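Lipopolysaccharide core heptose(I) kinase WaaP (Pseudomonas aeruginosa, PDB 6DFL) phosphorylates the first heptose of the lipopolysaccharide core at the expense of ATP, and also acts as a protein-tyrosine kinase that autophosphorylates. Local coordinates at residues Lys140-Arg149 with Leu219-Thr230; Leu207-Asp216 with Trp249-Tyr258. All blocks are in the same frame, centred on the assembly; numbering follows the deposited sequence.

Contact 1. Residues Lys140-Arg149 with Leu219-Thr230; sequences KRALVEAVAR and LTRRDKLRFLRT. With G9S (S-[2-({N-[(2S)-2-hydroxy-3,3-dimethyl-4-(phosphonooxy)butanoyl]-beta-alanyl}amino)ethyl] hexadecanethioate), chain C.
A capping box at the start of helix 221-232, in the helical lobe of this protein-kinase-like fold, also holds a salt bridge between Asp223 and Lys140 of helix 137-156. The extended Lys140 side chain crosses that of Asp223 at about a right angle and puts NZ 2.7 Å from Asp223 OD2, on the syn side but 34° out of the carboxylate plane. Thr220 N donates to the same oxygen from the opposite face, while Thr220 OG1 accepts from Asp223 N and completes the box. Asp223 OD1 turns to Arg226 NH1, 3.1 Å away, and Arg141 CD lies over one face of that guanidinium, 3.4 Å from Arg226 NE. Lys140 and Arg226 also form salt bridges to acidic side chains of another protein chain, and Arg141 reaches the backbone of that chain.

Further along, the Phe227 ring is sandwiched. Ala148 CB makes a CH-pi contact 3.9 Å from its centroid, and on the opposite face the acyl chain of G9S brings C21 to 3.5 Å from Phe227 CG. Ala148 CB also meets Thr230 CB at 3.5 Å, and Val144 spreads CG1 against Phe227 CB and CG2 against Leu219 CD2. The axes of segments 140-149 and 221-230 approach to 8.3 Å and cross at -31°. Leu207 and Leu210 of helix 200-212 pack on Phe227, helix 236-242 covers Leu225, and strand 184-186 lies against Val147.

Contact 2. Residues Leu207-Asp216 with Trp249-Tyr258; sequences LAALYFSALD and WMERKAEKLY. With G9S (S-[2-({N-[(2S)-2-hydroxy-3,3-dimethyl-4-(phosphonooxy)butanoyl]-beta-alanyl}amino)ethyl] hexadecanethioate), chain C.
Tyr211 and Glu251 supply the hydrogen bond of this contact: the phenol OH of Tyr211 donates to the syn lone pair of Glu251 OE2 at 2.7 Å. The CB of Glu251 points away from the partner helix, and a bend at chi2 (42°) brings the carboxylate back to the tyrosine. Lys224 NZ probably hydrogen-bonds to the same hydroxyl, which would then link a carboxylate and an amine and could be polarised by both.

Aromatic contacts centre on Phe212. Its side chain sits as a knob in a hole formed by Met250, Lys253, Ala254 and Leu257, where the helical segments 207-212 and 249-257 cross at -35°. Leu257 CD1 makes a CH-pi contact over one ring face, 3.8 Å from the centroid. Trp249 meets the same phenylalanine obliquely, with the centroid of its six-membered ring 5.9 Å from that of Phe212 and the planes at 59°. The indole edge also takes Ala208 CB, which lies in its plane 3.6 Å from Trp249 CZ3.

Aliphatic packing adds to this. Met250, a selenomethionine, bends at chi3 to bring CE to 3.5 Å from Tyr211 CB, and Leu215, in the turn that follows helix 200-212, sets CD2 3.7 Å from Ala254 CB, while Tyr258 CE1 lies 4.0 Å from Leu215 CB.

Tyr211, Met250 and Glu251 line part of the pocket that holds the acyl chain of G9S. G9S C13 lies over the centre of the Tyr211 ring, whose opposite face carries Leu215 CD2, and Met250 CE approaches G9S C15 to 3.6 Å.

How the contacts relate
From the N terminus the four segments run 140-149, 207-216, 219-230 and 249-258, and because the contacts pair them alternately, their loops cross. Contact 1 closes a loop of 69 residues that holds Asp163, the active-site residue by similarity, strands 169-172 and 184-186, and helix 200-212, which contributes to contact 2. Contact 2 closes a 32-residue, strandless loop containing helices 221-232 and 236-242. Leu210, on segment 207-216, packs on Val147 and Phe227 of contact 1. Helix 137-156 is thereby tied through helices 200-212 and 221-232 to the C-terminal helix 244-257, with G9S threaded along both contacts.

Contact 1. Residues Lys140-Arg149 with Leu219-Thr230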
loop_
_atom_site.group_PDB
_atom_site.type_symbol
_atom_site.label_atom_id
_atom_site.label_comp_id
_atom_site.label_asym_id
_atom_site.label_seq_id
_atom_site.Cartn_x
_atom_site.Cartn_y
_atom_site.Cartn_z
ATOM N N LYS A 140 0.785 -13.232 0.369
ATOM C CA LYS A 140 -0.288 -12.275 0.578
ATOM C C LYS A 140 0.050 -11.330 1.720
ATOM O O LYS A 140 0.113 -10.109 1.542
ATOM C CB LYS A 140 -1.587 -13.026 0.848
ATOM C CG LYS A 140 -2.792 -12.149 1.030
ATOM C CD LYS A 140 -3.962 -13.012 1.408
ATOM C CE LYS A 140 -5.204 -12.190 1.577
ATOM N NZ LYS A 140 -6.224 -13.029 2.264
ATOM N N ARG A 141 0.324 -11.886 2.901
ATOM C CA ARG A 141 0.567 -11.049 4.073
ATOM C C ARG A 141 1.805 -10.169 3.893
ATOM O O ARG A 141 1.812 -9.002 4.299
ATOM C CB ARG A 141 0.670 -11.933 5.311
ATOM C CG ARG A 141 -0.646 -12.646 5.648
ATOM C CD ARG A 141 -0.517 -13.422 6.962
ATOM N NE ARG A 141 -0.080 -14.801 6.772
ATOM C CZ ARG A 141 -0.895 -15.851 6.818
ATOM N NH1 ARG A 141 -2.197 -15.688 7.039
ATOM N NH2 ARG A 141 -0.400 -17.067 6.647
ATOM N N ALA A 142 2.839 -10.684 3.237
ATOM C CA ALA A 142 4.004 -9.848 2.967
ATOM C C ALA A 142 3.645 -8.638 2.108
ATOM O O ALA A 142 4.174 -7.541 2.335
ATOM C CB ALA A 142 5.092 -10.677 2.295
ATOM N N LEU A 143 2.751 -8.804 1.121
ATOM C CA LEU A 143 2.343 -7.664 0.301
ATOM C C LEU A 143 1.481 -6.689 1.095
ATOM O O LEU A 143 1.720 -5.478 1.071
ATOM C CB LEU A 143 1.604 -8.154 -0.940
ATOM C CG LEU A 143 2.529 -8.780 -1.971
ATOM C CD1 LEU A 143 1.749 -9.592 -2.974
ATOM C CD2 LEU A 143 3.312 -7.702 -2.673
ATOM N N VAL A 144 0.474 -7.199 1.812
ATOM C CA VAL A 144 -0.301 -6.352 2.713
ATOM C C VAL A 144 0.632 -5.528 3.594
ATOM O O VAL A 144 0.455 -4.314 3.752
ATOM C CB VAL A 144 -1.255 -7.204 3.569
ATOM C CG1 VAL A 144 -1.828 -6.358 4.684
ATOM C CG2 VAL A 144 -2.369 -7.801 2.715
ATOM N N GLU A 145 1.648 -6.174 4.177
ATOM C CA GLU A 145 2.506 -5.457 5.113
ATOM C C GLU A 145 3.423 -4.498 4.382
ATOM O O GLU A 145 3.681 -3.393 4.871
ATOM C CB GLU A 145 3.321 -6.434 5.962
ATOM C CG GLU A 145 2.448 -7.321 6.809
ATOM C CD GLU A 145 3.258 -8.160 7.783
ATOM O OE1 GLU A 145 4.456 -7.839 7.963
ATOM O OE2 GLU A 145 2.700 -9.129 8.354
ATOM N N ALA A 146 3.933 -4.903 3.219
ATOM C CA ALA A 146 4.804 -4.010 2.470
ATOM C C ALA A 146 4.082 -2.718 2.086
ATOM O O ALA A 146 4.719 -1.664 1.961
ATOM C CB ALA A 146 5.334 -4.718 1.227
ATOM N N VAL A 147 2.759 -2.757 1.933
ATOM C CA VAL A 147 2.072 -1.517 1.591
ATOM C C VAL A 147 1.834 -0.706 2.847
ATOM O O VAL A 147 1.992 0.522 2.852
ATOM C CB VAL A 147 0.758 -1.796 0.836
ATOM C CG1 VAL A 147 0.039 -0.502 0.529
ATOM C CG2 VAL A 147 1.050 -2.584 -0.431
ATOM N N ALA A 148 1.432 -1.384 3.920
ATOM C CA ALA A 148 1.365 -0.744 5.229
ATOM C C ALA A 148 2.648 0.023 5.539
ATOM O O ALA A 148 2.594 1.175 5.969
ATOM C CB ALA A 148 1.067 -1.787 6.289
ATOM N N ARG A 149 3.811 -0.549 5.227
ATOM C CA ARG A 149 5.055 0.156 5.521
ATOM C C ARG A 149 5.238 1.377 4.639
ATOM O O ARG A 149 5.692 2.431 5.105
ATOM C CB ARG A 149 6.256 -0.778 5.373
ATOM C CG ARG A 149 6.483 -1.678 6.581
ATOM C CD ARG A 149 7.802 -2.433 6.486
ATOM N NE ARG A 149 7.986 -3.127 5.206
ATOM C CZ ARG A 149 7.739 -4.422 5.008
ATOM N NH1 ARG A 149 7.288 -5.171 6.017
ATOM N NH2 ARG A 149 7.942 -4.965 3.802
ATOM N N LEU A 219 -9.431 -10.097 1.617
ATOM C CA LEU A 219 -8.738 -9.770 2.854
ATOM C C LEU A 219 -9.584 -10.239 4.023
ATOM O O LEU A 219 -10.717 -9.776 4.203
ATOM C CB LEU A 219 -8.473 -8.271 2.962
ATOM C CG LEU A 219 -7.602 -7.628 1.873
ATOM C CD1 LEU A 219 -7.413 -6.148 2.100
ATOM C CD2 LEU A 219 -6.269 -8.303 1.724
ATOM N N THR A 220 -9.022 -11.144 4.832
ATOM C CA THR A 220 -9.667 -11.523 6.075
ATOM C C THR A 220 -9.688 -10.325 7.011
ATOM O O THR A 220 -9.016 -9.316 6.782
ATOM C CB THR A 220 -8.935 -12.694 6.733
ATOM O OG1 THR A 220 -7.779 -12.208 7.442
ATOM C CG2 THR A 220 -8.510 -13.713 5.671
ATOM N N ARG A 221 -10.480 -10.435 8.084
ATOM C CA ARG A 221 -10.415 -9.410 9.114
ATOM C C ARG A 221 -9.003 -9.284 9.639
ATOM O O ARG A 221 -8.575 -8.190 10.019
ATOM C CB ARG A 221 -11.364 -9.725 10.264
ATOM C CG ARG A 221 -12.819 -9.615 9.923
ATOM C CD ARG A 221 -13.627 -10.274 10.997
ATOM N NE ARG A 221 -14.827 -10.909 10.473
ATOM C CZ ARG A 221 -15.323 -12.055 10.929
ATOM N NH1 ARG A 221 -14.713 -12.706 11.914
ATOM N NH2 ARG A 221 -16.427 -12.558 10.390
ATOM N N ARG A 222 -8.251 -10.380 9.628
ATOM C CA ARG A 222 -6.924 -10.348 10.219
ATOM C C ARG A 222 -5.897 -9.765 9.263
ATOM O O ARG A 222 -4.946 -9.111 9.707
ATOM C CB ARG A 222 -6.537 -11.753 10.684
ATOM C CG ARG A 222 -7.150 -12.082 12.030
ATOM C CD ARG A 222 -7.479 -13.548 12.196
ATOM N NE ARG A 222 -8.761 -13.853 11.579
ATOM C CZ ARG A 222 -8.911 -14.579 10.484
ATOM N NH1 ARG A 222 -10.128 -14.777 10.012
ATOM N NH2 ARG A 222 -7.856 -15.109 9.876
ATOM N N ASP A 223 -6.068 -9.972 7.956
ATOM C CA ASP A 223 -5.224 -9.250 7.012
ATOM C C ASP A 223 -5.385 -7.747 7.173
ATOM O O ASP A 223 -4.443 -6.994 6.930
ATOM C CB ASP A 223 -5.541 -9.669 5.579
ATOM C CG ASP A 223 -5.409 -11.164 5.359
ATOM O OD1 ASP A 223 -4.506 -11.802 5.969
ATOM O OD2 ASP A 223 -6.215 -11.702 4.559
ATOM N N LYS A 224 -6.551 -7.289 7.609
ATOM C CA LYS A 224 -6.730 -5.853 7.793
ATOM C C LYS A 224 -6.100 -5.370 9.099
ATOM O O LYS A 224 -5.500 -4.287 9.132
ATOM C CB LYS A 224 -8.224 -5.494 7.731
ATOM C CG LYS A 224 -8.911 -5.817 6.392
ATOM C CD LYS A 224 -10.422 -5.664 6.498
ATOM C CE LYS A 224 -11.129 -6.442 5.404
ATOM N NZ LYS A 224 -12.599 -6.182 5.424
ATOM N N LEU A 225 -6.227 -6.150 10.184
ATOM C CA LEU A 225 -5.518 -5.821 11.428
ATOM C C LEU A 225 -4.010 -5.858 11.223
ATOM O O LEU A 225 -3.296 -4.961 11.681
ATOM C CB LEU A 225 -5.929 -6.772 12.555
ATOM C CG LEU A 225 -7.417 -6.839 12.900
ATOM C CD1 LEU A 225 -7.716 -8.003 13.822
ATOM C CD2 LEU A 225 -7.856 -5.533 13.505
ATOM N N ARG A 226 -3.500 -6.895 10.550
ATOM C CA ARG A 226 -2.098 -6.882 10.151
ATOM C C ARG A 226 -1.747 -5.569 9.472
ATOM O O ARG A 226 -0.735 -4.945 9.796
ATOM C CB ARG A 226 -1.802 -8.049 9.207
ATOM C CG ARG A 226 -1.302 -9.306 9.866
ATOM C CD ARG A 226 -1.358 -10.531 8.975
ATOM N NE ARG A 226 -1.564 -11.751 9.753
ATOM C CZ ARG A 226 -2.682 -12.481 9.756
ATOM N NH1 ARG A 226 -3.719 -12.145 8.990
ATOM N NH2 ARG A 226 -2.766 -13.567 10.521
ATOM N N PHE A 227 -2.587 -5.118 8.532
ATOM C CA PHE A 227 -2.298 -3.855 7.870
ATOM C C PHE A 227 -2.219 -2.718 8.875
ATOM O O PHE A 227 -1.297 -1.901 8.818
ATOM C CB PHE A 227 -3.348 -3.518 6.801
ATOM C CG PHE A 227 -3.034 -2.253 6.081
ATOM C CD1 PHE A 227 -2.292 -2.281 4.915
ATOM C CD2 PHE A 227 -3.375 -1.032 6.614
ATOM C CE1 PHE A 227 -1.937 -1.113 4.274
ATOM C CE2 PHE A 227 -3.025 0.139 5.965
ATOM C CZ PHE A 227 -2.305 0.093 4.797
ATOM N N LEU A 228 -3.226 -2.599 9.744
ATOM C CA LEU A 228 -3.303 -1.450 10.646
ATOM C C LEU A 228 -2.106 -1.401 11.594
ATOM O O LEU A 228 -1.524 -0.327 11.817
ATOM C CB LEU A 228 -4.603 -1.509 11.439
ATOM C CG LEU A 228 -5.889 -1.293 10.622
ATOM C CD1 LEU A 228 -7.110 -1.769 11.412
ATOM C CD2 LEU A 228 -6.020 0.172 10.258
ATOM N N ARG A 229 -1.733 -2.556 12.153
ATOM C CA ARG A 229 -0.582 -2.627 13.049
ATOM C C ARG A 229 0.677 -2.147 12.343
ATOM O O ARG A 229 1.385 -1.264 12.842
ATOM C CB ARG A 229 -0.404 -4.063 13.563
ATOM C CG ARG A 229 0.850 -4.260 14.401
ATOM C CD ARG A 229 0.744 -5.516 15.294
ATOM N NE ARG A 229 0.868 -6.776 14.557
ATOM C CZ ARG A 229 0.218 -7.895 14.880
ATOM N NH1 ARG A 229 -0.616 -7.913 15.914
ATOM N NH2 ARG A 229 0.389 -8.999 14.169
ATOM N N THR A 230 0.970 -2.711 11.170
ATOM C CA THR A 230 2.171 -2.288 10.462
ATOM C C THR A 230 2.062 -0.835 10.036
ATOM O O THR A 230 3.053 -0.094 10.064
ATOM C CB THR A 230 2.395 -3.182 9.260
ATOM O OG1 THR A 230 2.370 -4.540 9.687
ATOM C CG2 THR A 230 3.724 -2.903 8.595
HETATM C C1 G9S C . -11.280 -5.050 12.475
HETATM C C2 G9S C . -12.762 -7.032 12.954
HETATM C C3 G9S C . -14.145 -7.587 13.255
HETATM C C4 G9S C . -14.802 -7.072 14.522
HETATM C C5 G9S C . -13.937 -5.425 16.380
HETATM C C6 G9S C . -12.705 -7.208 17.921
HETATM C C7 G9S C . -13.035 -8.037 19.138
HETATM C C8 G9S C . -12.256 -8.119 16.810
HETATM C C10 G9S C . -11.232 -2.394 10.196
HETATM C C11 G9S C . -11.794 -1.288 9.348
HETATM C C12 G9S C . -11.014 -0.991 8.088
HETATM C C13 G9S C . -9.860 -1.934 7.795
HETATM C C14 G9S C . -8.458 -1.310 7.797
HETATM C C15 G9S C . -7.844 -0.984 6.444
HETATM C C16 G9S C . -7.280 -2.126 5.632
HETATM N N2 G9S C . -12.580 -5.602 12.761
HETATM C C19 G9S C . -10.851 -5.063 11.030
HETATM C C20 G9S C . -11.601 -6.267 18.296
HETATM C C21 G9S C . -6.157 -1.822 4.645
HETATM C C22 G9S C . -6.038 -2.827 3.502
HETATM C C23 G9S C . -5.269 -2.435 2.275
HETATM C C24 G9S C . -4.078 -3.307 1.936
HETATM C C25 G9S C . -3.377 -3.142 0.594
HETATM C C26 G9S C . -2.557 -4.324 0.068
HETATM C C27 G9S C . -3.278 -5.338 -0.800
HETATM C C28 G9S C . -2.409 -6.334 -1.508
HETATM C C29 G9S C . -2.422 -6.329 -3.004
HETATM C C30 G9S C . -14.004 -6.426 17.542
HETATM N N3 G9S C . -14.323 -5.750 14.999
HETATM O O2 G9S C . -11.800 -7.790 12.889
HETATM O O3 G9S C . -10.524 -2.166 11.170
HETATM O O4 G9S C . -13.554 -4.282 16.614
HETATM O O5 G9S C . -15.098 -7.256 17.379
HETATM O O6 G9S C . -13.979 -7.498 20.009
HETATM O O8 G9S C . -15.218 -7.500 22.211
HETATM O O9 G9S C . -12.791 -6.859 22.168
HETATM P P1 G9S C . -13.870 -7.731 21.560
HETATM S S1 G9S C . -11.833 -4.044 9.938
#

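Contact 2. Residues Leu207-Asp216 with Trp249-Tyr258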
loop_
_atom_site.group_PDB
_atom_site.type_symbol
_atom_site.label_atom_id
_atom_site.label_comp_id
_atom_site.label_asym_id
_atom_site.label_seq_id
_atom_site.Cartn_x
_atom_site.Cartn_y
_atom_site.Cartn_z
ATOM N N LEU A 207 -5.891 6.359 3.670
ATOM C CA LEU A 207 -6.199 5.058 4.248
ATOM C C LEU A 207 -7.573 4.579 3.826
ATOM O O LEU A 207 -7.769 3.393 3.555
ATOM C CB LEU A 207 -6.144 5.117 5.774
ATOM C CG LEU A 207 -4.826 5.291 6.525
ATOM C CD1 LEU A 207 -5.144 5.379 8.004
ATOM C CD2 LEU A 207 -3.890 4.148 6.209
ATOM N N ALA A 208 -8.550 5.478 3.820
ATOM C CA ALA A 208 -9.869 5.145 3.299
ATOM C C ALA A 208 -9.772 4.664 1.861
ATOM O O ALA A 208 -10.247 3.577 1.515
ATOM C CB ALA A 208 -10.782 6.364 3.406
ATOM N N ALA A 209 -9.132 5.456 1.005
ATOM C CA ALA A 209 -9.068 5.102 -0.408
ATOM C C ALA A 209 -8.311 3.794 -0.606
ATOM O O ALA A 209 -8.744 2.931 -1.380
ATOM C CB ALA A 209 -8.426 6.238 -1.198
ATOM N N LEU A 210 -7.195 3.603 0.108
ATOM C CA LEU A 210 -6.475 2.348 -0.059
ATOM C C LEU A 210 -7.368 1.169 0.281
ATOM O O LEU A 210 -7.413 0.178 -0.460
ATOM C CB LEU A 210 -5.216 2.345 0.786
ATOM C CG LEU A 210 -4.419 1.087 0.504
ATOM C CD1 LEU A 210 -3.998 1.024 -0.937
ATOM C CD2 LEU A 210 -3.206 1.023 1.426
ATOM N N TYR A 211 -8.146 1.291 1.355
ATOM C CA TYR A 211 -9.051 0.219 1.746
ATOM C C TYR A 211 -10.126 -0.024 0.680
ATOM O O TYR A 211 -10.376 -1.166 0.291
ATOM C CB TYR A 211 -9.692 0.554 3.090
ATOM C CG TYR A 211 -10.569 -0.536 3.653
ATOM C CD1 TYR A 211 -10.288 -1.874 3.420
ATOM C CD2 TYR A 211 -11.692 -0.224 4.405
ATOM C CE1 TYR A 211 -11.097 -2.876 3.933
ATOM C CE2 TYR A 211 -12.501 -1.215 4.926
ATOM C CZ TYR A 211 -12.205 -2.537 4.674
ATOM O OH TYR A 211 -13.012 -3.527 5.190
ATOM N N PHE A 212 -10.791 1.031 0.213
ATOM C CA PHE A 212 -11.875 0.795 -0.739
ATOM C C PHE A 212 -11.346 0.209 -2.030
ATOM O O PHE A 212 -12.031 -0.590 -2.663
ATOM C CB PHE A 212 -12.657 2.079 -0.977
ATOM C CG PHE A 212 -13.144 2.711 0.306
ATOM C CD1 PHE A 212 -13.438 1.918 1.406
ATOM C CD2 PHE A 212 -13.276 4.080 0.430
ATOM C CE1 PHE A 212 -13.878 2.468 2.584
ATOM C CE2 PHE A 212 -13.716 4.637 1.634
ATOM C CZ PHE A 212 -14.010 3.821 2.701
ATOM N N SER A 213 -10.109 0.517 -2.398
ATOM C CA SER A 213 -9.572 -0.127 -3.586
ATOM C C SER A 213 -9.302 -1.608 -3.378
ATOM O O SER A 213 -8.922 -2.286 -4.332
ATOM C CB SER A 213 -8.294 0.581 -4.041
ATOM O OG SER A 213 -7.137 0.025 -3.438
ATOM N N ALA A 214 -9.484 -2.154 -2.169
ATOM C CA ALA A 214 -9.020 -3.515 -1.924
ATOM C C ALA A 214 -10.103 -4.415 -1.344
ATOM O O ALA A 214 -9.787 -5.507 -0.857
ATOM C CB ALA A 214 -7.786 -3.493 -1.026
ATOM N N LEU A 215 -11.373 -4.006 -1.442
ATOM C CA LEU A 215 -12.500 -4.748 -0.881
ATOM C C LEU A 215 -12.774 -6.080 -1.563
ATOM O O LEU A 215 -13.579 -6.861 -1.040
ATOM C CB LEU A 215 -13.766 -3.903 -0.945
ATOM C CG LEU A 215 -13.627 -2.574 -0.220
ATOM C CD1 LEU A 215 -14.903 -1.779 -0.336
ATOM C CD2 LEU A 215 -13.214 -2.804 1.269
ATOM N N ASP A 216 -12.120 -6.381 -2.680
ATOM C CA ASP A 216 -12.520 -7.502 -3.517
ATOM C C ASP A 216 -11.397 -8.514 -3.709
ATOM O O ASP A 216 -11.399 -9.265 -4.684
ATOM C CB ASP A 216 -13.017 -6.973 -4.870
ATOM C CG ASP A 216 -13.729 -8.022 -5.676
ATOM O OD1 ASP A 216 -14.736 -8.570 -5.174
ATOM O OD2 ASP A 216 -13.269 -8.305 -6.803
ATOM N N TRP A 249 -16.318 3.998 10.473
ATOM C CA TRP A 249 -16.752 4.680 9.266
ATOM C C TRP A 249 -16.277 3.937 8.031
ATOM O O TRP A 249 -17.084 3.604 7.159
ATOM C CB TRP A 249 -16.238 6.114 9.258
ATOM C CG TRP A 249 -16.507 6.795 7.963
ATOM C CD1 TRP A 249 -17.663 7.424 7.592
ATOM C CD2 TRP A 249 -15.610 6.919 6.859
ATOM N NE1 TRP A 249 -17.537 7.934 6.330
ATOM C CE2 TRP A 249 -16.290 7.636 5.850
ATOM C CE3 TRP A 249 -14.302 6.494 6.619
ATOM C CZ2 TRP A 249 -15.700 7.940 4.622
ATOM C CZ3 TRP A 249 -13.723 6.789 5.396
ATOM C CH2 TRP A 249 -14.424 7.503 4.410
HETATM N N MSE A 250 -14.979 3.632 7.957
HETATM C CA MSE A 250 -14.452 2.906 6.810
HETATM C C MSE A 250 -15.184 1.607 6.625
HETATM O O MSE A 250 -15.498 1.231 5.514
HETATM C CB MSE A 250 -12.971 2.621 6.943
HETATM C CG MSE A 250 -12.091 3.838 6.857
HETATM SE SE MSE A 250 -10.258 3.492 7.429
HETATM C CE MSE A 250 -9.732 2.110 6.198
ATOM N N GLU A 251 -15.481 0.910 7.716
ATOM C CA GLU A 251 -16.188 -0.351 7.548
ATOM C C GLU A 251 -17.601 -0.121 7.021
ATOM O O GLU A 251 -18.138 -0.972 6.308
ATOM C CB GLU A 251 -16.207 -1.125 8.865
ATOM C CG GLU A 251 -16.417 -2.631 8.697
ATOM C CD GLU A 251 -15.627 -3.228 7.538
ATOM O OE1 GLU A 251 -16.224 -3.977 6.722
ATOM O OE2 GLU A 251 -14.415 -2.948 7.434
ATOM N N ARG A 252 -18.201 1.025 7.345
ATOM C CA ARG A 252 -19.568 1.297 6.931
ATOM C C ARG A 252 -19.622 1.673 5.458
ATOM O O ARG A 252 -20.454 1.159 4.705
ATOM C CB ARG A 252 -20.155 2.408 7.793
ATOM C CG ARG A 252 -20.776 1.930 9.067
ATOM C CD ARG A 252 -21.703 3.000 9.615
ATOM N NE ARG A 252 -21.086 4.323 9.545
ATOM C CZ ARG A 252 -20.187 4.767 10.421
ATOM N NH1 ARG A 252 -19.805 3.996 11.435
ATOM N NH2 ARG A 252 -19.673 5.983 10.290
ATOM N N LYS A 253 -18.735 2.576 5.037
ATOM C CA LYS A 253 -18.561 2.868 3.620
ATOM C C LYS A 253 -18.236 1.605 2.825
ATOM O O LYS A 253 -18.838 1.351 1.774
ATOM C CB LYS A 253 -17.468 3.912 3.442
ATOM C CG LYS A 253 -17.491 4.597 2.094
ATOM C CD LYS A 253 -17.339 6.084 2.282
ATOM C CE LYS A 253 -17.491 6.834 0.967
ATOM N NZ LYS A 253 -17.395 8.310 1.193
ATOM N N ALA A 254 -17.296 0.793 3.319
ATOM C CA ALA A 254 -16.902 -0.417 2.598
ATOM C C ALA A 254 -18.064 -1.389 2.432
ATOM O O ALA A 254 -18.145 -2.083 1.409
ATOM C CB ALA A 254 -15.737 -1.109 3.305
ATOM N N GLU A 255 -18.965 -1.461 3.417
ATOM C CA GLU A 255 -20.171 -2.271 3.261
ATOM C C GLU A 255 -21.010 -1.792 2.075
ATOM O O GLU A 255 -21.288 -2.563 1.150
ATOM C CB GLU A 255 -20.983 -2.254 4.556
ATOM C CG GLU A 255 -20.577 -3.357 5.540
ATOM C CD GLU A 255 -20.969 -3.065 7.002
ATOM O OE1 GLU A 255 -21.990 -2.366 7.220
ATOM O OE2 GLU A 255 -20.253 -3.539 7.928
ATOM N N LYS A 256 -21.414 -0.509 2.082
ATOM C CA LYS A 256 -22.249 0.032 1.006
ATOM C C LYS A 256 -21.578 -0.122 -0.351
ATOM O O LYS A 256 -22.229 -0.494 -1.334
ATOM C CB LYS A 256 -22.574 1.507 1.260
ATOM C CG LYS A 256 -23.604 1.743 2.353
ATOM C CD LYS A 256 -23.844 3.229 2.573
ATOM C CE LYS A 256 -23.209 3.701 3.873
ATOM N NZ LYS A 256 -23.724 2.944 5.046
ATOM N N LEU A 257 -20.271 0.143 -0.418
ATOM C CA LEU A 257 -19.536 -0.001 -1.669
ATOM C C LEU A 257 -19.550 -1.430 -2.199
ATOM O O LEU A 257 -19.351 -1.635 -3.402
ATOM C CB LEU A 257 -18.096 0.475 -1.482
ATOM C CG LEU A 257 -17.904 1.978 -1.276
ATOM C CD1 LEU A 257 -16.511 2.267 -0.745
ATOM C CD2 LEU A 257 -18.125 2.725 -2.567
ATOM N N TYR A 258 -19.783 -2.419 -1.342
ATOM C CA TYR A 258 -19.876 -3.800 -1.791
ATOM C C TYR A 258 -21.282 -4.055 -2.341
ATOM O O TYR A 258 -22.281 -3.925 -1.618
ATOM C CB TYR A 258 -19.504 -4.752 -0.646
ATOM C CG TYR A 258 -18.591 -5.854 -1.130
ATOM C CD1 TYR A 258 -17.330 -5.556 -1.641
ATOM C CD2 TYR A 258 -19.008 -7.185 -1.135
ATOM C CE1 TYR A 258 -16.496 -6.556 -2.134
ATOM C CE2 TYR A 258 -18.178 -8.196 -1.618
ATOM C CZ TYR A 258 -16.922 -7.878 -2.118
ATOM O OH TYR A 258 -16.099 -8.879 -2.611
HETATM C C1 G9S C . -11.280 -5.050 12.475
HETATM C C2 G9S C . -12.762 -7.032 12.954
HETATM C C3 G9S C . -14.145 -7.587 13.255
HETATM C C4 G9S C . -14.802 -7.072 14.522
HETATM C C5 G9S C . -13.937 -5.425 16.380
HETATM C C6 G9S C . -12.705 -7.208 17.921
HETATM C C7 G9S C . -13.035 -8.037 19.138
HETATM C C8 G9S C . -12.256 -8.119 16.810
HETATM C C10 G9S C . -11.232 -2.394 10.196
HETATM C C11 G9S C . -11.794 -1.288 9.348
HETATM C C12 G9S C . -11.014 -0.991 8.088
HETATM C C13 G9S C . -9.860 -1.934 7.795
HETATM C C14 G9S C . -8.458 -1.310 7.797
HETATM C C15 G9S C . -7.844 -0.984 6.444
HETATM C C16 G9S C . -7.280 -2.126 5.632
HETATM N N2 G9S C . -12.580 -5.602 12.761
HETATM C C19 G9S C . -10.851 -5.063 11.030
HETATM C C20 G9S C . -11.601 -6.267 18.296
HETATM C C21 G9S C . -6.157 -1.822 4.645
HETATM C C22 G9S C . -6.038 -2.827 3.502
HETATM C C23 G9S C . -5.269 -2.435 2.275
HETATM C C24 G9S C . -4.078 -3.307 1.936
HETATM C C25 G9S C . -3.377 -3.142 0.594
HETATM C C26 G9S C . -2.557 -4.324 0.068
HETATM C C27 G9S C . -3.278 -5.338 -0.800
HETATM C C28 G9S C . -2.409 -6.334 -1.508
HETATM C C29 G9S C . -2.422 -6.329 -3.004
HETATM C C30 G9S C . -14.004 -6.426 17.542
HETATM N N3 G9S C . -14.323 -5.750 14.999
HETATM O O2 G9S C . -11.800 -7.790 12.889
HETATM O O3 G9S C . -10.524 -2.166 11.170
HETATM O O4 G9S C . -13.554 -4.282 16.614
HETATM O O5 G9S C . -15.098 -7.256 17.379
HETATM O O6 G9S C . -13.979 -7.498 20.009
HETATM O O8 G9S C . -15.218 -7.500 22.211
HETATM O O9 G9S C . -12.791 -6.859 22.168
HETATM P P1 G9S C . -13.870 -7.731 21.560
HETATM S S1 G9S C . -11.833 -4.044 9.938
#